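Local coordinates for pirin-like protein (Geobacillus kaustophilus, PDB 2P17) that binds one iron cation per subunit and belongs to the pirin family of two-cupin-domain proteins, although its biological function is not known, at residues Leu112-Asn117 and Asn189-Ile194; Pro166-Glu171 and Val180-Pro185; Thr225-Thr230 and Leu237-Gly242. All coordinates share one frame; numbering follows the deposited sequence.

Contact 1. Residues Leu112-Asn117 and Asn189-Ile194; sequences LQLWVN and NGFLYI
Leu112 opens the contact by setting both of its methyl carbons against the CD2-CE2 bond of the Tyr193 ring. CD1 of Leu112 lies 3.7 Å from CD2 of Tyr193 and little farther from CE2, while Leu112 CD2 reaches Tyr193 CE2 at 4.2 Å; the approach to the ring is oblique. The tyrosine swings out to meet it because its CG stands anti to the backbone N (chi1 177°). Gln113 OE1 is hydrogen-bonded to Thr64 OG1 of the adjoining strand 60-66. Leu114 is the next residue to reach the other strand: its CD1 faces the edge of the Phe191 ring close to the ring plane, 4.3 Å from CZ of Phe191, a looser touch than the first. A neighbouring ring, Tyr240, meets Phe191 at about 25° between planes and also packs on both leucines. The ring of Trp115 meets that of the iron ligand His57; the side chain of Leu114 is about 11 Å from the bound Fe(III) ion. No hydrogen bond joins the two segments. They face each other through a buried apolar layer, the back-to-back packing of the N- and C-terminal cupin domains in the bicupin fold of the pirin family.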
loop_
_atom_site.group_PDB
_atom_site.type_symbol
_atom_site.label_atom_id
_atom_site.label_comp_id
_atom_site.label_asym_id
_atom_site.label_seq_id
_atom_site.Cartn_x
_atom_site.Cartn_y
_atom_site.Cartn_z
ATOM N N LEU A 112 -2.646 4.709 -6.017
ATOM C CA LEU A 112 -2.992 3.370 -5.543
ATOM C C LEU A 112 -3.819 3.527 -4.284
ATOM O O LEU A 112 -3.368 4.180 -3.345
ATOM C CB LEU A 112 -1.736 2.565 -5.235
ATOM C CG LEU A 112 -0.970 2.132 -6.479
ATOM C CD1 LEU A 112 0.457 1.788 -6.129
ATOM C CD2 LEU A 112 -1.679 0.944 -7.149
ATOM N N GLN A 113 -5.022 2.947 -4.270
ATOM C CA GLN A 113 -5.953 3.072 -3.152
ATOM C C GLN A 113 -6.172 1.718 -2.488
ATOM O O GLN A 113 -6.768 0.829 -3.090
ATOM C CB GLN A 113 -7.290 3.629 -3.649
ATOM C CG GLN A 113 -8.315 3.860 -2.561
ATOM C CD GLN A 113 -8.127 5.191 -1.873
ATOM O OE1 GLN A 113 -7.018 5.719 -1.800
ATOM N NE2 GLN A 113 -9.211 5.746 -1.364
ATOM N N LEU A 114 -5.698 1.589 -1.251
ATOM C CA LEU A 114 -5.801 0.354 -0.474
ATOM C C LEU A 114 -6.921 0.470 0.550
ATOM O O LEU A 114 -7.091 1.526 1.159
ATOM C CB LEU A 114 -4.470 0.132 0.253
ATOM C CG LEU A 114 -4.354 -1.070 1.173
ATOM C CD1 LEU A 114 -4.067 -2.327 0.348
ATOM C CD2 LEU A 114 -3.253 -0.838 2.206
ATOM N N TRP A 115 -7.699 -0.599 0.715
ATOM C CA TRP A 115 -8.649 -0.676 1.829
ATOM C C TRP A 115 -8.153 -1.666 2.844
ATOM O O TRP A 115 -7.730 -2.779 2.503
ATOM C CB TRP A 115 -10.021 -1.139 1.354
ATOM C CG TRP A 115 -10.796 -0.147 0.546
ATOM C CD1 TRP A 115 -10.338 1.022 0.001
ATOM C CD2 TRP A 115 -12.169 -0.264 0.161
ATOM N NE1 TRP A 115 -11.356 1.652 -0.686
ATOM C CE2 TRP A 115 -12.488 0.880 -0.604
ATOM C CE3 TRP A 115 -13.167 -1.222 0.406
ATOM C CZ2 TRP A 115 -13.772 1.092 -1.139
ATOM C CZ3 TRP A 115 -14.443 -1.013 -0.134
ATOM C CH2 TRP A 115 -14.726 0.138 -0.892
ATOM N N VAL A 116 -8.213 -1.251 4.106
ATOM C CA VAL A 116 -7.814 -2.111 5.220
ATOM C C VAL A 116 -9.042 -2.346 6.085
ATOM O O VAL A 116 -9.761 -1.403 6.419
ATOM C CB VAL A 116 -6.718 -1.452 6.070
ATOM C CG1 VAL A 116 -6.180 -2.438 7.112
ATOM C CG2 VAL A 116 -5.574 -0.924 5.208
ATOM N N ASN A 117 -9.306 -3.595 6.443
ATOM C CA ASN A 117 -10.450 -3.880 7.303
ATOM C C ASN A 117 -10.192 -3.393 8.721
ATOM O O ASN A 117 -9.051 -3.376 9.181
ATOM C CB ASN A 117 -10.724 -5.380 7.319
ATOM C CG ASN A 117 -12.132 -5.712 7.757
ATOM O OD1 ASN A 117 -13.002 -4.843 7.817
ATOM N ND2 ASN A 117 -12.368 -6.996 8.047
ATOM N N ASN A 189 0.338 -10.984 6.569
ATOM C CA ASN A 189 -0.078 -11.363 5.238
ATOM C C ASN A 189 0.207 -10.169 4.347
ATOM O O ASN A 189 -0.155 -9.046 4.687
ATOM C CB ASN A 189 -1.575 -11.709 5.266
ATOM C CG ASN A 189 -2.095 -12.243 3.933
ATOM O OD1 ASN A 189 -1.342 -12.772 3.116
ATOM N ND2 ASN A 189 -3.397 -12.136 3.736
ATOM N N GLY A 190 0.853 -10.390 3.204
ATOM C CA GLY A 190 1.196 -9.250 2.374
ATOM C C GLY A 190 1.589 -9.535 0.949
ATOM O O GLY A 190 1.491 -10.666 0.453
ATOM N N PHE A 191 2.043 -8.478 0.298
ATOM C CA PHE A 191 2.359 -8.512 -1.109
ATOM C C PHE A 191 3.145 -7.247 -1.414
ATOM O O PHE A 191 3.238 -6.339 -0.578
ATOM C CB PHE A 191 1.060 -8.549 -1.947
ATOM C CG PHE A 191 0.210 -7.319 -1.795
ATOM C CD1 PHE A 191 0.397 -6.244 -2.653
ATOM C CD2 PHE A 191 -0.705 -7.202 -0.759
ATOM C CE1 PHE A 191 -0.338 -5.076 -2.499
ATOM C CE2 PHE A 191 -1.448 -6.040 -0.586
ATOM C CZ PHE A 191 -1.275 -4.977 -1.458
ATOM N N LEU A 192 3.684 -7.167 -2.614
ATOM C CA LEU A 192 4.267 -5.906 -3.076
ATOM C C LEU A 192 3.766 -5.577 -4.469
ATOM O O LEU A 192 3.324 -6.467 -5.193
ATOM C CB LEU A 192 5.815 -5.910 -2.991
ATOM C CG LEU A 192 6.572 -6.986 -3.771
ATOM C CD1 LEU A 192 6.705 -6.644 -5.258
ATOM C CD2 LEU A 192 7.949 -7.216 -3.154
ATOM N N TYR A 193 3.811 -4.301 -4.826
ATOM C CA TYR A 193 3.421 -3.872 -6.156
ATOM C C TYR A 193 4.553 -3.052 -6.742
ATOM O O TYR A 193 5.068 -2.143 -6.087
ATOM C CB TYR A 193 2.117 -3.054 -6.110
ATOM C CG TYR A 193 1.727 -2.538 -7.466
ATOM C CD1 TYR A 193 1.190 -3.392 -8.417
ATOM C CD2 TYR A 193 1.941 -1.198 -7.812
ATOM C CE1 TYR A 193 0.845 -2.923 -9.676
ATOM C CE2 TYR A 193 1.615 -0.720 -9.082
ATOM C CZ TYR A 193 1.056 -1.598 -9.997
ATOM O OH TYR A 193 0.717 -1.155 -11.263
ATOM N N ILE A 194 4.954 -3.372 -7.977
ATOM C CA ILE A 194 6.119 -2.751 -8.569
ATOM C C ILE A 194 5.713 -1.558 -9.428
ATOM O O ILE A 194 4.937 -1.698 -10.372
ATOM C CB ILE A 194 6.951 -3.767 -9.397
ATOM C CG1 ILE A 194 7.369 -4.931 -8.500
ATOM C CG2 ILE A 194 8.188 -3.086 -9.962
ATOM C CD1 ILE A 194 7.987 -6.105 -9.246
#

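Contact 2. Residues Pro166-Glu171 and Val180-Pro185; sequences PVTMVE and VVQDLP
The amide of Gln182 is what Thr168 and Val170 meet, each at a different atom. Thr168 and Gln182 extend toward each other from their two strands, and the methyl CG2 of Thr168 ends 3.8 Å from NE2 of Gln182. Val170 crosses the glutamine at a slant and presents both branches to the oxygen, with CG2 3.8 Å and CG1 3.9 Å from Gln182 OE1. The glutamine leaves its backbone with CG anti to N and then bends at chi2 (69°), a kink that turns NE2 back to donate to Asp183 O at 2.9 Å, with a bent N-H...O angle of 144°. NE2 also bonds to Ser153 O and OE1 to Ser154 OG, so a buried amide is gripped at both ends and its rotation is fixed while methyl groups pack against it. A water hydrogen-bonded to Thr168 OG1 (2.8 Å) also donates a weak bond to Asp183 O, bridging the segments. Leu184 CD2 adds a distant touch to Thr168 CG2. Segments 167-171 and 180-185 run nearly antiparallel (168°), their axes 9.6 Å apart at closest approach, facing each other within the C-terminal cupin barrel: strand 167-174 is paired with 145-149 and 235-242, whereas 179-185 is paired with 224-231.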
loop_
_atom_site.group_PDB
_atom_site.type_symbol
_atom_site.label_atom_id
_atom_site.label_comp_id
_atom_site.label_asym_id
_atom_site.label_seq_id
_atom_site.Cartn_x
_atom_site.Cartn_y
_atom_site.Cartn_z
ATOM N N PRO A 166 -2.179 -3.492 12.780
ATOM C CA PRO A 166 -0.779 -3.264 12.416
ATOM C C PRO A 166 -0.529 -3.519 10.938
ATOM O O PRO A 166 -0.812 -4.611 10.440
ATOM C CB PRO A 166 -0.011 -4.287 13.275
ATOM C CG PRO A 166 -0.912 -4.532 14.454
ATOM C CD PRO A 166 -2.302 -4.504 13.849
ATOM N N VAL A 167 -0.023 -2.501 10.253
ATOM C CA VAL A 167 0.300 -2.590 8.832
ATOM C C VAL A 167 1.706 -2.053 8.608
ATOM O O VAL A 167 2.052 -0.951 9.055
ATOM C CB VAL A 167 -0.704 -1.788 7.961
ATOM C CG1 VAL A 167 -0.282 -1.745 6.478
ATOM C CG2 VAL A 167 -2.103 -2.373 8.085
ATOM N N THR A 168 2.521 -2.831 7.916
ATOM C CA THR A 168 3.810 -2.358 7.440
ATOM C C THR A 168 3.671 -1.964 5.980
ATOM O O THR A 168 3.230 -2.766 5.156
ATOM C CB THR A 168 4.884 -3.420 7.646
ATOM O OG1 THR A 168 5.189 -3.485 9.049
ATOM C CG2 THR A 168 6.154 -3.108 6.841
HETATM N N MSE A 169 4.004 -0.714 5.684
HETATM C CA MSE A 169 3.945 -0.189 4.331
HETATM C C MSE A 169 5.239 0.547 4.075
HETATM O O MSE A 169 5.560 1.510 4.774
HETATM C CB MSE A 169 2.760 0.758 4.143
HETATM C CG MSE A 169 2.697 1.345 2.738
HETATM SE SE MSE A 169 1.209 2.597 2.630
HETATM C CE MSE A 169 1.447 3.176 0.784
ATOM N N VAL A 170 6.004 0.039 3.113
ATOM C CA VAL A 170 7.297 0.608 2.803
ATOM C C VAL A 170 7.462 0.838 1.314
ATOM O O VAL A 170 6.951 0.070 0.490
ATOM C CB VAL A 170 8.479 -0.265 3.316
ATOM C CG1 VAL A 170 8.446 -0.437 4.851
ATOM C CG2 VAL A 170 8.539 -1.615 2.619
ATOM N N GLU A 171 8.153 1.913 0.977
ATOM C CA GLU A 171 8.530 2.181 -0.399
ATOM C C GLU A 171 10.020 1.911 -0.577
ATOM O O GLU A 171 10.846 2.486 0.137
ATOM C CB GLU A 171 8.198 3.622 -0.750
ATOM C CG GLU A 171 8.535 4.002 -2.185
ATOM C CD GLU A 171 8.276 5.455 -2.440
ATOM O OE1 GLU A 171 8.421 6.239 -1.483
ATOM O OE2 GLU A 171 7.952 5.807 -3.591
ATOM N N VAL A 180 18.075 -6.052 -1.038
ATOM C CA VAL A 180 17.462 -5.448 0.150
ATOM C C VAL A 180 16.641 -6.523 0.837
ATOM O O VAL A 180 16.057 -7.379 0.172
ATOM C CB VAL A 180 16.501 -4.280 -0.240
ATOM C CG1 VAL A 180 15.802 -3.695 0.982
ATOM C CG2 VAL A 180 17.244 -3.181 -0.959
ATOM N N VAL A 181 16.586 -6.464 2.164
ATOM C CA VAL A 181 15.785 -7.403 2.940
ATOM C C VAL A 181 14.728 -6.652 3.744
ATOM O O VAL A 181 15.044 -5.662 4.430
ATOM C CB VAL A 181 16.672 -8.194 3.933
ATOM C CG1 VAL A 181 15.839 -9.122 4.778
ATOM C CG2 VAL A 181 17.734 -8.991 3.186
ATOM N N GLN A 182 13.483 -7.116 3.655
ATOM C CA GLN A 182 12.412 -6.650 4.540
ATOM C C GLN A 182 12.017 -7.752 5.534
ATOM O O GLN A 182 11.682 -8.868 5.122
ATOM C CB GLN A 182 11.198 -6.226 3.720
ATOM C CG GLN A 182 9.990 -5.856 4.573
ATOM C CD GLN A 182 10.176 -4.581 5.371
ATOM O OE1 GLN A 182 10.761 -3.617 4.883
ATOM N NE2 GLN A 182 9.672 -4.565 6.598
ATOM N N ASP A 183 12.039 -7.423 6.826
ATOM C CA ASP A 183 11.571 -8.330 7.890
ATOM C C ASP A 183 10.061 -8.249 8.052
ATOM O O ASP A 183 9.479 -7.167 7.954
ATOM C CB ASP A 183 12.238 -7.996 9.228
ATOM C CG ASP A 183 12.053 -6.540 9.625
ATOM O OD1 ASP A 183 12.285 -5.652 8.775
ATOM O OD2 ASP A 183 11.669 -6.287 10.787
ATOM N N LEU A 184 9.428 -9.396 8.297
ATOM C CA LEU A 184 7.997 -9.434 8.581
ATOM C C LEU A 184 7.708 -10.465 9.643
ATOM O O LEU A 184 8.258 -11.557 9.595
ATOM C CB LEU A 184 7.204 -9.834 7.332
ATOM C CG LEU A 184 7.203 -8.850 6.169
ATOM C CD1 LEU A 184 6.553 -9.523 4.979
ATOM C CD2 LEU A 184 6.475 -7.543 6.542
ATOM N N PRO A 185 6.830 -10.136 10.606
ATOM C CA PRO A 185 6.364 -11.164 11.550
ATOM C C PRO A 185 5.689 -12.293 10.775
ATOM O O PRO A 185 5.037 -12.040 9.757
ATOM C CB PRO A 185 5.355 -10.417 12.410
ATOM C CG PRO A 185 5.790 -8.959 12.313
ATOM C CD PRO A 185 6.281 -8.801 10.911
HETATM O O HOH W 1 7.409 -5.032 9.643
#

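Contact 3. Residues Thr225-Thr230 and Leu237-Gly242; sequences TELNVT and LLLYAG
Leu237 meets Val229 branch to branch: CD2 of the leucine lies 4.2 Å from CG1 of the valine. This leucine side chain also rests on Met172 of the adjoining strand 167-174. Leu238 packs on Leu112 of the N-terminal domain and on Glu171, and so belongs to the other face of the strand. At Leu239 the chain again faces strand 224-231, and CD1 of Leu239 comes to 4.1 Å from CD2 of Leu227. Both leucines carry CG anti to the backbone N (chi1 -177° for Leu239 and -178° for Leu227), which extends each side chain from its strand into the space between the two. The side chains pass alongside each other with opposed directions, and their closest atoms are these two methyls. Leu239 touches Val170 and Gln182 as well, so the pair is continuous with the packing around that glutamine. The CA atoms of Leu227 and Leu239, like those of Val229 and Leu237, are 10.2 Å apart, a spacing of facing strands bridged by side chains. All four touching residues are buried, and no hydrogen bond or charge pair crosses between the segments. The contact therefore rests on dispersion and the hydrophobic effect, made by aliphatic carbons at ordinary van der Waals separations in the interior of the C-terminal cupin barrel.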
loop_
_atom_site.group_PDB
_atom_site.type_symbol
_atom_site.label_atom_id
_atom_site.label_comp_id
_atom_site.label_asym_id
_atom_site.label_seq_id
_atom_site.Cartn_x
_atom_site.Cartn_y
_atom_site.Cartn_z
ATOM N N THR A 225 10.360 -13.747 9.828
ATOM C CA THR A 225 10.507 -14.021 8.401
ATOM C C THR A 225 11.122 -12.832 7.676
ATOM O O THR A 225 11.129 -11.715 8.189
ATOM C CB THR A 225 9.165 -14.381 7.695
ATOM O OG1 THR A 225 8.356 -13.206 7.523
ATOM C CG2 THR A 225 8.380 -15.472 8.460
ATOM N N GLU A 226 11.655 -13.098 6.488
ATOM C CA GLU A 226 12.274 -12.065 5.666
ATOM C C GLU A 226 11.880 -12.235 4.210
ATOM O O GLU A 226 11.639 -13.357 3.747
ATOM C CB GLU A 226 13.801 -12.118 5.806
ATOM C CG GLU A 226 14.299 -11.498 7.114
ATOM C CD GLU A 226 15.793 -11.660 7.355
ATOM O OE1 GLU A 226 16.459 -12.361 6.573
ATOM O OE2 GLU A 226 16.278 -11.102 8.362
ATOM N N LEU A 227 11.782 -11.110 3.506
ATOM C CA LEU A 227 11.652 -11.126 2.059
ATOM C C LEU A 227 12.839 -10.448 1.399
ATOM O O LEU A 227 13.118 -9.265 1.649
ATOM C CB LEU A 227 10.372 -10.445 1.604
ATOM C CG LEU A 227 10.265 -10.543 0.078
ATOM C CD1 LEU A 227 9.515 -11.801 -0.308
ATOM C CD2 LEU A 227 9.600 -9.328 -0.508
ATOM N N ASN A 228 13.523 -11.211 0.554
ATOM C CA ASN A 228 14.664 -10.726 -0.207
ATOM C C ASN A 228 14.227 -10.090 -1.524
ATOM O O ASN A 228 13.352 -10.609 -2.212
ATOM C CB ASN A 228 15.649 -11.874 -0.488
ATOM C CG ASN A 228 16.287 -12.429 0.772
ATOM O OD1 ASN A 228 16.312 -11.778 1.816
ATOM N ND2 ASN A 228 16.811 -13.645 0.676
ATOM N N VAL A 229 14.836 -8.953 -1.845
ATOM C CA VAL A 229 14.558 -8.213 -3.067
ATOM C C VAL A 229 15.886 -7.869 -3.732
ATOM O O VAL A 229 16.741 -7.251 -3.100
ATOM C CB VAL A 229 13.837 -6.868 -2.752
ATOM C CG1 VAL A 229 13.716 -6.000 -4.000
ATOM C CG2 VAL A 229 12.454 -7.125 -2.152
ATOM N N THR A 230 16.063 -8.272 -4.992
ATOM C CA THR A 230 17.265 -7.883 -5.755
ATOM C C THR A 230 16.851 -7.148 -7.023
ATOM O O THR A 230 16.132 -7.705 -7.841
ATOM C CB THR A 230 18.139 -9.107 -6.126
ATOM O OG1 THR A 230 18.487 -9.823 -4.933
ATOM C CG2 THR A 230 19.408 -8.660 -6.836
ATOM N N LEU A 237 9.159 0.147 -5.690
ATOM C CA LEU A 237 8.014 -0.695 -5.344
ATOM C C LEU A 237 7.420 -0.294 -4.000
ATOM O O LEU A 237 8.072 0.357 -3.190
ATOM C CB LEU A 237 8.411 -2.178 -5.343
ATOM C CG LEU A 237 9.436 -2.643 -4.297
ATOM C CD1 LEU A 237 8.826 -2.876 -2.913
ATOM C CD2 LEU A 237 10.110 -3.913 -4.789
ATOM N N LEU A 238 6.172 -0.693 -3.792
ATOM C CA LEU A 238 5.503 -0.571 -2.500
ATOM C C LEU A 238 5.236 -1.955 -1.943
ATOM O O LEU A 238 4.705 -2.808 -2.635
ATOM C CB LEU A 238 4.188 0.201 -2.649
ATOM C CG LEU A 238 4.315 1.678 -3.023
ATOM C CD1 LEU A 238 2.969 2.182 -3.503
ATOM C CD2 LEU A 238 4.832 2.497 -1.860
ATOM N N LEU A 239 5.609 -2.170 -0.686
ATOM C CA LEU A 239 5.329 -3.423 0.010
ATOM C C LEU A 239 4.299 -3.154 1.095
ATOM O O LEU A 239 4.455 -2.220 1.897
ATOM C CB LEU A 239 6.613 -4.002 0.624
ATOM C CG LEU A 239 6.568 -5.352 1.349
ATOM C CD1 LEU A 239 7.903 -6.071 1.243
ATOM C CD2 LEU A 239 6.183 -5.176 2.825
ATOM N N TYR A 240 3.258 -3.988 1.127
ATOM C CA TYR A 240 2.180 -3.869 2.102
ATOM C C TYR A 240 2.051 -5.197 2.818
ATOM O O TYR A 240 1.931 -6.229 2.168
ATOM C CB TYR A 240 0.849 -3.633 1.408
ATOM C CG TYR A 240 0.704 -2.407 0.540
ATOM C CD1 TYR A 240 0.143 -1.237 1.052
ATOM C CD2 TYR A 240 1.053 -2.432 -0.814
ATOM C CE1 TYR A 240 -0.065 -0.112 0.225
ATOM C CE2 TYR A 240 0.849 -1.317 -1.637
ATOM C CZ TYR A 240 0.295 -0.163 -1.103
ATOM O OH TYR A 240 0.086 0.927 -1.924
ATOM N N ALA A 241 2.052 -5.190 4.153
ATOM C CA ALA A 241 1.830 -6.422 4.897
ATOM C C ALA A 241 1.164 -6.074 6.198
ATOM O O ALA A 241 1.482 -5.051 6.793
ATOM C CB ALA A 241 3.145 -7.138 5.142
ATOM N N GLY A 242 0.226 -6.896 6.644
ATOM C CA GLY A 242 -0.496 -6.556 7.851
ATOM C C GLY A 242 -0.906 -7.761 8.662
ATOM O O GLY A 242 -0.864 -8.896 8.185
#

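How the contacts relate
From the N terminus, residues 112-117 open contact 1, and the chain then passes through both halves of contact 2, which closes the short turn between 171 and 180, before 189-194 closes contact 1; contact 2 thus falls wholly within that longer span. Contact 3 follows in series, closing the connection between 230 and 237. No two contacts cross along the chain. Contact 1 ties the N-terminal cupin domain to the C-terminal one, whereas contacts 2 and 3 pack the facing walls of the C-terminal barrel. Strand 235-242 links all three: it pairs with 189-196 and with 167-174, and probable hydrogen bonds run from Tyr193 N to Leu238 O and from Thr168 N to Ala241 O.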